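Local coordinates for protein catechol 1,2-dioxygenase (PDB 5VXT) that probably catalyses the iron(III)-dependent intradiol cleavage of catechol by dioxygen, and holds catechol on the iron in this structure, at residues F177-D182 with N191-V196; G233-H238 with Q254-G259; G247-T252 with G310-I315. One frame throughout, in Å; residues are numbered along the deposited sequence.

How the contacts relate
All three contacts belong to the beta-sandwich part of an intradiol dioxygenase and reach the same five-stranded sheet. From the N terminus, contact 1 comes first. It closes the loop that runs from Tyr178 to strand 193-197. Contact 2 opens after contact 1 has closed and joins the start of strand 238-244 to the end of strand 251-256. Contact 3 crosses contact 2 along the chain: residues 247-252 fall between its two segments, while 310-315 lie well beyond them. Contacts 1 and 2 meet at the iron, where Tyr178 OH and His238 NE2 are 2.9 Å apart. Contact 3 lies remote, its centre about 25 Å from that of contact 2.

Contact 1 (F177-D182 with N191-V196); sequences FYSHFD and NLRGAV. With FE (Fe (III) ion), chain J; CAQ (catechol), chain K.
Arg193 sets the NE and NH2 side of its guanidinium against Ser179, beside Tyr178 and Phe181. This ties the iron-binding loop of an intradiol dioxygenase to strand 193-197 of the beta-sandwich. Residues 178-181 form a type II beta turn, closed by a bond from Phe181 N to Tyr178 O.

The arginine chain is extended from CG to NE and meets Ser179 side-on with two nitrogens. Arg193 NH2 donates to Ser179 O at 2.9 Å, with an N-H...O angle of 157°. Arg193 NE donates to Ser179 OG at 3.0 Å. Both acceptors lie near the guanidinium plane, so the pair of bonds limits rotation of the group. The third nitrogen, NH1, bonds Leu123 O.

Ser179 OG sits between its own backbone N and carbonyl carbon (chi1 60°), where it can accept from Arg193 and donate to Asn191 O at 2.8 Å. That bond lies in the carbonyl plane, on a lone pair. Water 1 makes a second link: it accepts from Ser179 N and donates to Asn191 O. In the Asn191 amide, OD1 accepts from Leu139 N and Asp140 N, and ND2 bonds Gln187 OE1.

Arg193 NH2 also lies at the edge of the Phe181 ring, near its plane, 3.6 Å from Phe181 CD1. The two flat groups are turned 58° apart. On the Tyr178 side, the same nitrogen is close to CB, at the base of the side chain. Thus the arginine packs beside the root of the iron ligand and holds the next residue, a second-shell position. His238 and His240 complete the protein ligands, and catechol O3 and O4 also bind the metal. At the far tip of the tyrosine, Tyr178 OH binds the iron(III) at 1.9 Å.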
loop_
_atom_site.group_PDB
_atom_site.type_symbol
_atom_site.label_atom_id
_atom_site.label_comp_id
_atom_site.label_asym_id
_atom_site.label_seq_id
_atom_site.Cartn_x
_atom_site.Cartn_y
_atom_site.Cartn_z
ATOM N N PHE B 177 -4.735 24.917 -3.071
ATOM C CA PHE B 177 -4.039 24.348 -1.925
ATOM C C PHE B 177 -4.818 24.620 -0.643
ATOM O O PHE B 177 -5.412 25.692 -0.479
ATOM C CB PHE B 177 -2.623 24.924 -1.795
ATOM C CG PHE B 177 -1.710 24.556 -2.933
ATOM C CD1 PHE B 177 -1.718 23.270 -3.461
ATOM C CD2 PHE B 177 -0.847 25.495 -3.476
ATOM C CE1 PHE B 177 -0.880 22.933 -4.511
ATOM C CE2 PHE B 177 -0.001 25.160 -4.520
ATOM C CZ PHE B 177 -0.021 23.882 -5.041
ATOM N N TYR B 178 -4.808 23.642 0.257
ATOM C CA TYR B 178 -5.464 23.737 1.555
ATOM C C TYR B 178 -4.436 24.054 2.631
ATOM O O TYR B 178 -3.305 23.563 2.583
ATOM C CB TYR B 178 -6.159 22.423 1.919
ATOM C CG TYR B 178 -7.365 22.043 1.089
ATOM C CD1 TYR B 178 -7.229 21.626 -0.229
ATOM C CD2 TYR B 178 -8.637 22.049 1.648
ATOM C CE1 TYR B 178 -8.335 21.258 -0.974
ATOM C CE2 TYR B 178 -9.740 21.677 0.916
ATOM C CZ TYR B 178 -9.584 21.289 -0.393
ATOM O OH TYR B 178 -10.686 20.922 -1.110
ATOM N N SER B 179 -4.833 24.856 3.615
ATOM C CA SER B 179 -3.954 25.064 4.756
ATOM C C SER B 179 -3.654 23.724 5.426
ATOM O O SER B 179 -4.448 22.784 5.359
ATOM C CB SER B 179 -4.580 26.048 5.748
ATOM O OG SER B 179 -5.812 25.568 6.237
ATOM N N HIS B 180 -2.461 23.638 6.024
ATOM C CA HIS B 180 -1.897 22.431 6.628
ATOM C C HIS B 180 -1.394 21.451 5.568
ATOM O O HIS B 180 -0.701 20.487 5.904
ATOM C CB HIS B 180 -2.904 21.734 7.554
ATOM C CG HIS B 180 -2.268 20.993 8.691
ATOM N ND1 HIS B 180 -1.791 21.628 9.818
ATOM C CD2 HIS B 180 -2.028 19.673 8.874
ATOM C CE1 HIS B 180 -1.285 20.731 10.646
ATOM N NE2 HIS B 180 -1.415 19.536 10.098
ATOM N N PHE B 181 -1.716 21.689 4.289
ATOM C CA PHE B 181 -1.306 20.808 3.197
ATOM C C PHE B 181 -0.758 21.596 2.016
ATOM O O PHE B 181 -0.848 21.140 0.871
ATOM C CB PHE B 181 -2.465 19.933 2.713
ATOM C CG PHE B 181 -3.104 19.113 3.781
ATOM C CD1 PHE B 181 -4.247 19.566 4.429
ATOM C CD2 PHE B 181 -2.572 17.878 4.133
ATOM C CE1 PHE B 181 -4.845 18.807 5.420
ATOM C CE2 PHE B 181 -3.161 17.115 5.119
ATOM C CZ PHE B 181 -4.298 17.576 5.765
ATOM N N ASP B 182 -0.203 22.782 2.258
ATOM C CA ASP B 182 0.257 23.625 1.158
ATOM C C ASP B 182 1.712 23.306 0.832
ATOM O O ASP B 182 2.586 23.529 1.680
ATOM C CB ASP B 182 0.104 25.094 1.508
ATOM C CG ASP B 182 0.270 26.007 0.299
ATOM O OD1 ASP B 182 1.145 25.728 -0.558
ATOM O OD2 ASP B 182 -0.480 27.004 0.200
ATOM N N ASN B 191 -6.626 28.511 7.986
ATOM C CA ASN B 191 -6.985 29.379 6.875
ATOM C C ASN B 191 -7.948 28.640 5.960
ATOM O O ASN B 191 -7.707 27.486 5.586
ATOM C CB ASN B 191 -5.755 29.827 6.089
ATOM C CG ASN B 191 -6.108 30.836 5.006
ATOM O OD1 ASN B 191 -6.885 31.761 5.238
ATOM N ND2 ASN B 191 -5.558 30.647 3.807
ATOM N N LEU B 192 -9.053 29.308 5.627
ATOM C CA LEU B 192 -10.128 28.736 4.820
ATOM C C LEU B 192 -10.727 27.494 5.471
ATOM O O LEU B 192 -11.196 26.582 4.783
ATOM C CB LEU B 192 -9.651 28.430 3.397
ATOM C CG LEU B 192 -8.945 29.586 2.695
ATOM C CD1 LEU B 192 -8.545 29.188 1.300
ATOM C CD2 LEU B 192 -9.842 30.815 2.656
ATOM N N ARG B 193 -10.703 27.448 6.803
ATOM C CA ARG B 193 -11.413 26.448 7.589
ATOM C C ARG B 193 -12.098 27.170 8.736
ATOM O O ARG B 193 -11.473 28.000 9.397
ATOM C CB ARG B 193 -10.474 25.370 8.146
ATOM C CG ARG B 193 -9.611 24.700 7.109
ATOM C CD ARG B 193 -8.539 23.831 7.751
ATOM N NE ARG B 193 -7.663 23.222 6.753
ATOM C CZ ARG B 193 -7.934 22.093 6.104
ATOM N NH1 ARG B 193 -9.063 21.442 6.351
ATOM N NH2 ARG B 193 -7.072 21.611 5.209
ATOM N N GLY B 194 -13.367 26.848 8.974
ATOM C CA GLY B 194 -14.101 27.474 10.054
ATOM C C GLY B 194 -15.079 26.503 10.674
ATOM O O GLY B 194 -15.287 25.390 10.186
ATOM N N ALA B 195 -15.667 26.938 11.781
ATOM C CA ALA B 195 -16.746 26.200 12.418
ATOM C C ALA B 195 -17.695 27.207 13.042
ATOM O O ALA B 195 -17.249 28.129 13.729
ATOM C CB ALA B 195 -16.219 25.230 13.477
ATOM N N VAL B 196 -18.989 27.041 12.791
ATOM C CA VAL B 196 -20.008 27.900 13.379
ATOM C C VAL B 196 -21.021 27.034 14.115
ATOM O O VAL B 196 -21.418 25.965 13.637
ATOM C CB VAL B 196 -20.701 28.799 12.329
ATOM C CG1 VAL B 196 -19.678 29.456 11.427
ATOM C CG2 VAL B 196 -21.703 28.026 11.517
HETATM FE FE FE J . -11.455 19.166 -1.278
HETATM C C1 CAQ K . -8.568 14.715 -2.898
HETATM C C2 CAQ K . -8.455 16.034 -2.466
HETATM C C3 CAQ K . -9.600 16.732 -2.108
HETATM O O3 CAQ K . -9.546 18.019 -1.678
HETATM C C4 CAQ K . -10.909 16.061 -2.197
HETATM O O4 CAQ K . -12.027 16.745 -1.853
HETATM C C5 CAQ K . -10.974 14.744 -2.630
HETATM C C6 CAQ K . -9.804 14.077 -2.981
HETATM O O HOH W 1 -7.768 25.331 3.803
#

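Contact 2 (G233-H238 with Q254-G259); sequences GNRPAH and QFNIEG. With FE (Fe (III) ion), chain J; CAQ (catechol), chain K.
Arg235 NH1 donates to catechol O4 at 2.7 Å. Arg235 NH1 also stands 3.2 Å above the plane of the His238 ring, over its centre. The chain bends at chi2 and chi3 to bring the group there.

Gln254 is modelled in two conformers. In one, Arg235 NH1 donates to Gln254 OE1 at 3.0 Å, with an N-H...O angle of 163°, and NH2 adds a weak bond. There the side chains meet tip to tip, their planes 72° apart. Gln254 NE2 bonds Ile119 O, and Arg235 NH2 forms a salt bridge with Asp266.

His238 NE2 binds the iron at 2.0 Å. His238 ND1 donates to Pro236 O at 2.8 Å, nearly along the C=O axis. Together with the iron bond, it fixes the ring's rotation.

Asn256 OD1 packs against His238 CB and Pro236 CG. His238 and Asn256 form an antiparallel non-hydrogen-bonded pair. Beside it, Ile257 N donates to Ala237 O at 2.9 Å, and Ala237 CB touches Ile257 CG1. A histidine ligand at a strand's start, with an arginine reaching the bound catechol, is characteristic of the intradiol dioxygenase active site.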
loop_
_atom_site.group_PDB
_atom_site.type_symbol
_atom_site.label_atom_id
_atom_site.label_comp_id
_atom_site.label_asym_id
_atom_site.label_seq_id
_atom_site.Cartn_x
_atom_site.Cartn_y
_atom_site.Cartn_z
ATOM N N GLY B 233 -5.851 13.999 -12.748
ATOM C CA GLY B 233 -6.021 13.994 -11.307
ATOM C C GLY B 233 -6.581 15.286 -10.736
ATOM O O GLY B 233 -6.133 15.753 -9.685
ATOM N N ASN B 234 -7.564 15.871 -11.412
ATOM C CA ASN B 234 -8.120 17.156 -11.007
ATOM C C ASN B 234 -9.533 17.000 -10.452
ATOM O O ASN B 234 -10.275 16.093 -10.843
ATOM C CB ASN B 234 -8.141 18.124 -12.188
ATOM C CG ASN B 234 -6.773 18.342 -12.782
ATOM O OD1 ASN B 234 -6.586 18.227 -13.994
ATOM N ND2 ASN B 234 -5.804 18.659 -11.935
ATOM N N ARG B 235 -9.900 17.912 -9.536
ATOM C CA ARG B 235 -11.251 18.082 -9.020
ATOM C C ARG B 235 -11.785 19.454 -9.422
ATOM O O ARG B 235 -11.012 20.405 -9.569
ATOM C CB ARG B 235 -11.323 17.962 -7.483
ATOM C CG ARG B 235 -10.857 16.645 -6.888
ATOM C CD ARG B 235 -11.665 16.304 -5.642
ATOM N NE ARG B 235 -13.080 16.252 -5.976
ATOM C CZ ARG B 235 -14.061 16.589 -5.149
ATOM N NH1 ARG B 235 -13.787 17.003 -3.917
ATOM N NH2 ARG B 235 -15.318 16.522 -5.567
ATOM N N PRO B 236 -13.091 19.586 -9.617
ATOM C CA PRO B 236 -13.677 20.922 -9.765
ATOM C C PRO B 236 -13.630 21.680 -8.446
ATOM O O PRO B 236 -13.459 21.102 -7.369
ATOM C CB PRO B 236 -15.119 20.628 -10.188
ATOM C CG PRO B 236 -15.397 19.263 -9.569
ATOM C CD PRO B 236 -14.105 18.521 -9.720
ATOM N N ALA B 237 -13.784 23.004 -8.540
ATOM C CA ALA B 237 -13.797 23.829 -7.335
ATOM C C ALA B 237 -14.964 23.430 -6.438
ATOM O O ALA B 237 -16.079 23.194 -6.911
ATOM C CB ALA B 237 -13.893 25.314 -7.706
ATOM N N HIS B 238 -14.710 23.356 -5.136
ATOM C CA HIS B 238 -15.700 22.797 -4.228
ATOM C C HIS B 238 -15.414 23.275 -2.813
ATOM O O HIS B 238 -14.344 23.817 -2.520
ATOM C CB HIS B 238 -15.697 21.269 -4.273
ATOM C CG HIS B 238 -14.402 20.673 -3.830
ATOM N ND1 HIS B 238 -13.316 20.558 -4.670
ATOM C CD2 HIS B 238 -14.006 20.186 -2.632
ATOM C CE1 HIS B 238 -12.309 20.013 -4.012
ATOM N NE2 HIS B 238 -12.703 19.778 -2.774
ATOM N N GLN B 254 -20.537 18.122 0.459
ATOM C CA GLN B 254 -19.792 19.130 -0.288
ATOM C C GLN B 254 -20.774 19.843 -1.200
ATOM O O GLN B 254 -21.890 19.376 -1.411
ATOM C CB GLN B 254 -18.679 18.525 -1.162
ATOM C CG GLN B 254 -17.594 17.694 -0.496
ATOM C CD GLN B 254 -16.597 17.186 -1.530
ATOM O OE1 GLN B 254 -16.347 17.852 -2.535
ATOM N NE2 GLN B 254 -16.044 16.001 -1.303
ATOM N N PHE B 255 -20.332 20.955 -1.779
ATOM C CA PHE B 255 -20.976 21.419 -2.996
ATOM C C PHE B 255 -19.894 21.894 -3.957
ATOM O O PHE B 255 -18.784 22.252 -3.550
ATOM C CB PHE B 255 -22.085 22.487 -2.772
ATOM C CG PHE B 255 -21.628 23.788 -2.170
ATOM C CD1 PHE B 255 -20.751 24.629 -2.839
ATOM C CD2 PHE B 255 -22.163 24.212 -0.964
ATOM C CE1 PHE B 255 -20.372 25.834 -2.287
ATOM C CE2 PHE B 255 -21.796 25.419 -0.413
ATOM C CZ PHE B 255 -20.896 26.233 -1.074
ATOM N N ASN B 256 -20.214 21.823 -5.241
ATOM C CA ASN B 256 -19.335 22.257 -6.311
ATOM C C ASN B 256 -19.701 23.680 -6.708
ATOM O O ASN B 256 -20.868 24.081 -6.633
ATOM C CB ASN B 256 -19.457 21.339 -7.525
ATOM C CG ASN B 256 -18.607 20.074 -7.405
ATOM O OD1 ASN B 256 -17.570 20.061 -6.744
ATOM N ND2 ASN B 256 -19.039 19.012 -8.070
ATOM N N ILE B 257 -18.690 24.446 -7.124
ATOM C CA ILE B 257 -18.939 25.787 -7.648
ATOM C C ILE B 257 -19.622 25.679 -9.003
ATOM O O ILE B 257 -19.130 24.997 -9.914
ATOM C CB ILE B 257 -17.634 26.586 -7.755
ATOM C CG1 ILE B 257 -16.982 26.737 -6.380
ATOM C CG2 ILE B 257 -17.895 27.954 -8.430
ATOM C CD1 ILE B 257 -17.900 27.358 -5.345
ATOM N N GLU B 258 -20.758 26.356 -9.145
ATOM C CA GLU B 258 -21.531 26.291 -10.375
ATOM C C GLU B 258 -20.673 26.674 -11.577
ATOM O O GLU B 258 -19.926 27.654 -11.538
ATOM C CB GLU B 258 -22.739 27.220 -10.257
ATOM C CG GLU B 258 -23.279 27.750 -11.559
ATOM C CD GLU B 258 -24.584 28.511 -11.377
ATOM O OE1 GLU B 258 -25.600 28.095 -11.975
ATOM O OE2 GLU B 258 -24.600 29.522 -10.636
ATOM N N GLY B 259 -20.756 25.870 -12.637
ATOM C CA GLY B 259 -20.134 26.213 -13.897
ATOM C C GLY B 259 -18.719 25.719 -14.090
ATOM O O GLY B 259 -18.145 25.954 -15.161
HETATM FE FE FE J . -11.455 19.166 -1.278
HETATM C C1 CAQ K . -8.568 14.715 -2.898
HETATM C C2 CAQ K . -8.455 16.034 -2.466
HETATM C C3 CAQ K . -9.600 16.732 -2.108
HETATM O O3 CAQ K . -9.546 18.019 -1.678
HETATM C C4 CAQ K . -10.909 16.061 -2.197
HETATM O O4 CAQ K . -12.027 16.745 -1.853
HETATM C C5 CAQ K . -10.974 14.744 -2.630
HETATM C C6 CAQ K . -9.804 14.077 -2.981
#

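Contact 3 (G247-T252 with G310-I315); sequences GHRKLT and GKDNQI
The Arg249 guanidinium carries Gln314 CG over one face, with Arg249 NH1 3.3 Å from that carbon. At its edge, in plane, lies water 2, which accepts from NH1. The Gln314 amide is turned 48° from the guanidinium. Arg249 itself is held from elsewhere: NE bonds Thr305 OG1 and NH2 forms a salt bridge with Asp106.

Asp312 carries much of the contact. Its CG is anti to the backbone N (chi1 178°), and the Asp312 side chain crosses that of Arg249 at about a right angle, with Asp312 OD1 3.5 Å from Arg249 CB. Asp312 OD2 accepts from Lys250 N at 2.8 Å, met from above the carboxylate plane. Asp312 OD1 uses its syn lone pair for Gln314 NE2, also at 2.8 Å. On the anti side, with the donor out of the carboxylate plane, it accepts from Gln314 N.

The amide of Gln314 therefore has two tasks at one nitrogen. Besides its bond to Asp312, Gln314 NE2 donates to Lys250 O at 3.0 Å. A bend at chi2 (83°) folds the amide back over its own loop to make both bonds. OE1 accepts from Arg117 and from water 3, which in turn accepts from Thr252 N.

Lys250 runs extended beyond CG, and Lys250 CD touches Ile315 CD1 at 3.9 Å. Its end forms a cation-pi pair with Phe242. The contact lies at the surface, far from the iron. It joins residues 249-250, at strand 251-256, outermost of its sheet within this chain, to the loop after strand 295-303. Within that loop, the bond from Gln314 N to Asp312 OD1 defines an Asx turn.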
loop_
_atom_site.group_PDB
_atom_site.type_symbol
_atom_site.label_atom_id
_atom_site.label_comp_id
_atom_site.label_asym_id
_atom_site.label_seq_id
_atom_site.Cartn_x
_atom_site.Cartn_y
_atom_site.Cartn_z
ATOM N N GLY B 247 -29.028 14.203 18.277
ATOM C CA GLY B 247 -30.300 13.851 17.697
ATOM C C GLY B 247 -30.294 13.688 16.194
ATOM O O GLY B 247 -31.324 13.293 15.633
ATOM N N HIS B 248 -29.174 13.982 15.522
ATOM C CA HIS B 248 -29.042 13.797 14.083
ATOM C C HIS B 248 -27.765 13.030 13.768
ATOM O O HIS B 248 -26.797 13.044 14.533
ATOM C CB HIS B 248 -29.016 15.130 13.328
ATOM C CG HIS B 248 -30.163 16.026 13.667
ATOM N ND1 HIS B 248 -30.090 16.985 14.654
ATOM C CD2 HIS B 248 -31.417 16.093 13.164
ATOM C CE1 HIS B 248 -31.252 17.611 14.741
ATOM N NE2 HIS B 248 -32.075 17.086 13.849
ATOM N N ARG B 249 -27.765 12.375 12.615
ATOM C CA ARG B 249 -26.557 11.713 12.151
ATOM C C ARG B 249 -25.583 12.743 11.583
ATOM O O ARG B 249 -25.984 13.813 11.110
ATOM C CB ARG B 249 -26.908 10.647 11.111
ATOM C CG ARG B 249 -27.937 9.646 11.624
ATOM C CD ARG B 249 -28.251 8.565 10.606
ATOM N NE ARG B 249 -28.555 9.097 9.281
ATOM C CZ ARG B 249 -28.411 8.399 8.157
ATOM N NH1 ARG B 249 -27.958 7.146 8.212
ATOM N NH2 ARG B 249 -28.698 8.945 6.979
ATOM N N LYS B 250 -24.287 12.433 11.666
ATOM C CA LYS B 250 -23.276 13.382 11.216
ATOM C C LYS B 250 -23.260 13.430 9.692
ATOM O O LYS B 250 -23.082 12.403 9.028
ATOM C CB LYS B 250 -21.892 13.018 11.759
ATOM C CG LYS B 250 -20.800 13.976 11.290
ATOM C CD LYS B 250 -19.489 13.792 12.031
ATOM C CE LYS B 250 -18.361 14.554 11.331
ATOM N NZ LYS B 250 -17.024 14.416 11.996
ATOM N N LEU B 251 -23.446 14.618 9.134
ATOM C CA LEU B 251 -23.503 14.792 7.689
ATOM C C LEU B 251 -22.121 15.149 7.161
ATOM O O LEU B 251 -21.495 16.106 7.628
ATOM C CB LEU B 251 -24.514 15.878 7.300
ATOM C CG LEU B 251 -24.544 16.225 5.802
ATOM C CD1 LEU B 251 -24.955 15.039 4.923
ATOM C CD2 LEU B 251 -25.495 17.429 5.590
ATOM N N THR B 252 -21.642 14.364 6.199
ATOM C CA THR B 252 -20.444 14.684 5.444
ATOM C C THR B 252 -20.887 14.969 4.022
ATOM O O THR B 252 -21.540 14.126 3.401
ATOM C CB THR B 252 -19.442 13.528 5.443
ATOM O OG1 THR B 252 -19.095 13.186 6.794
ATOM C CG2 THR B 252 -18.195 13.920 4.649
ATOM N N GLY B 310 -31.425 6.530 18.844
ATOM C CA GLY B 310 -30.296 7.239 19.400
ATOM C C GLY B 310 -28.964 6.950 18.751
ATOM O O GLY B 310 -27.941 7.472 19.215
ATOM N N LYS B 311 -28.927 6.149 17.691
ATOM C CA LYS B 311 -27.674 5.677 17.121
ATOM C C LYS B 311 -27.422 6.297 15.749
ATOM O O LYS B 311 -28.360 6.539 14.982
ATOM C CB LYS B 311 -27.675 4.151 17.014
ATOM N N ASP B 312 -26.150 6.559 15.456
ATOM C CA ASP B 312 -25.676 7.052 14.162
ATOM C C ASP B 312 -24.782 5.959 13.587
ATOM O O ASP B 312 -23.585 5.913 13.869
ATOM C CB ASP B 312 -24.913 8.379 14.322
ATOM C CG ASP B 312 -24.339 8.915 12.998
ATOM O OD1 ASP B 312 -24.450 8.240 11.953
ATOM O OD2 ASP B 312 -23.755 10.023 13.010
ATOM N N ASN B 313 -25.362 5.089 12.762
ATOM C CA ASN B 313 -24.614 3.942 12.262
ATOM C C ASN B 313 -23.787 4.235 11.013
ATOM O O ASN B 313 -23.163 3.309 10.495
ATOM C CB ASN B 313 -25.559 2.767 11.979
ATOM C CG ASN B 313 -26.156 2.168 13.257
ATOM O OD1 ASN B 313 -25.551 2.219 14.333
ATOM N ND2 ASN B 313 -27.344 1.589 13.134
ATOM N N GLN B 314 -23.744 5.479 10.512
ATOM C CA GLN B 314 -22.934 5.785 9.328
ATOM C C GLN B 314 -21.795 6.768 9.581
ATOM O O GLN B 314 -21.078 7.110 8.631
ATOM C CB GLN B 314 -23.806 6.317 8.177
ATOM C CG GLN B 314 -24.699 7.552 8.510
ATOM C CD GLN B 314 -23.981 8.901 8.410
ATOM O OE1 GLN B 314 -23.563 9.326 7.321
ATOM N NE2 GLN B 314 -23.865 9.598 9.542
ATOM N N ILE B 315 -21.599 7.230 10.820
ATOM C CA ILE B 315 -20.443 8.066 11.129
ATOM C C ILE B 315 -19.169 7.256 10.930
ATOM O O ILE B 315 -19.125 6.051 11.200
ATOM C CB ILE B 315 -20.534 8.618 12.566
ATOM C CG1 ILE B 315 -19.438 9.659 12.822
ATOM C CG2 ILE B 315 -20.449 7.497 13.586
ATOM C CD1 ILE B 315 -19.653 10.507 14.090
HETATM O O HOH W 2 -27.078 5.230 10.325
HETATM O O HOH W 3 -23.038 12.085 5.880
#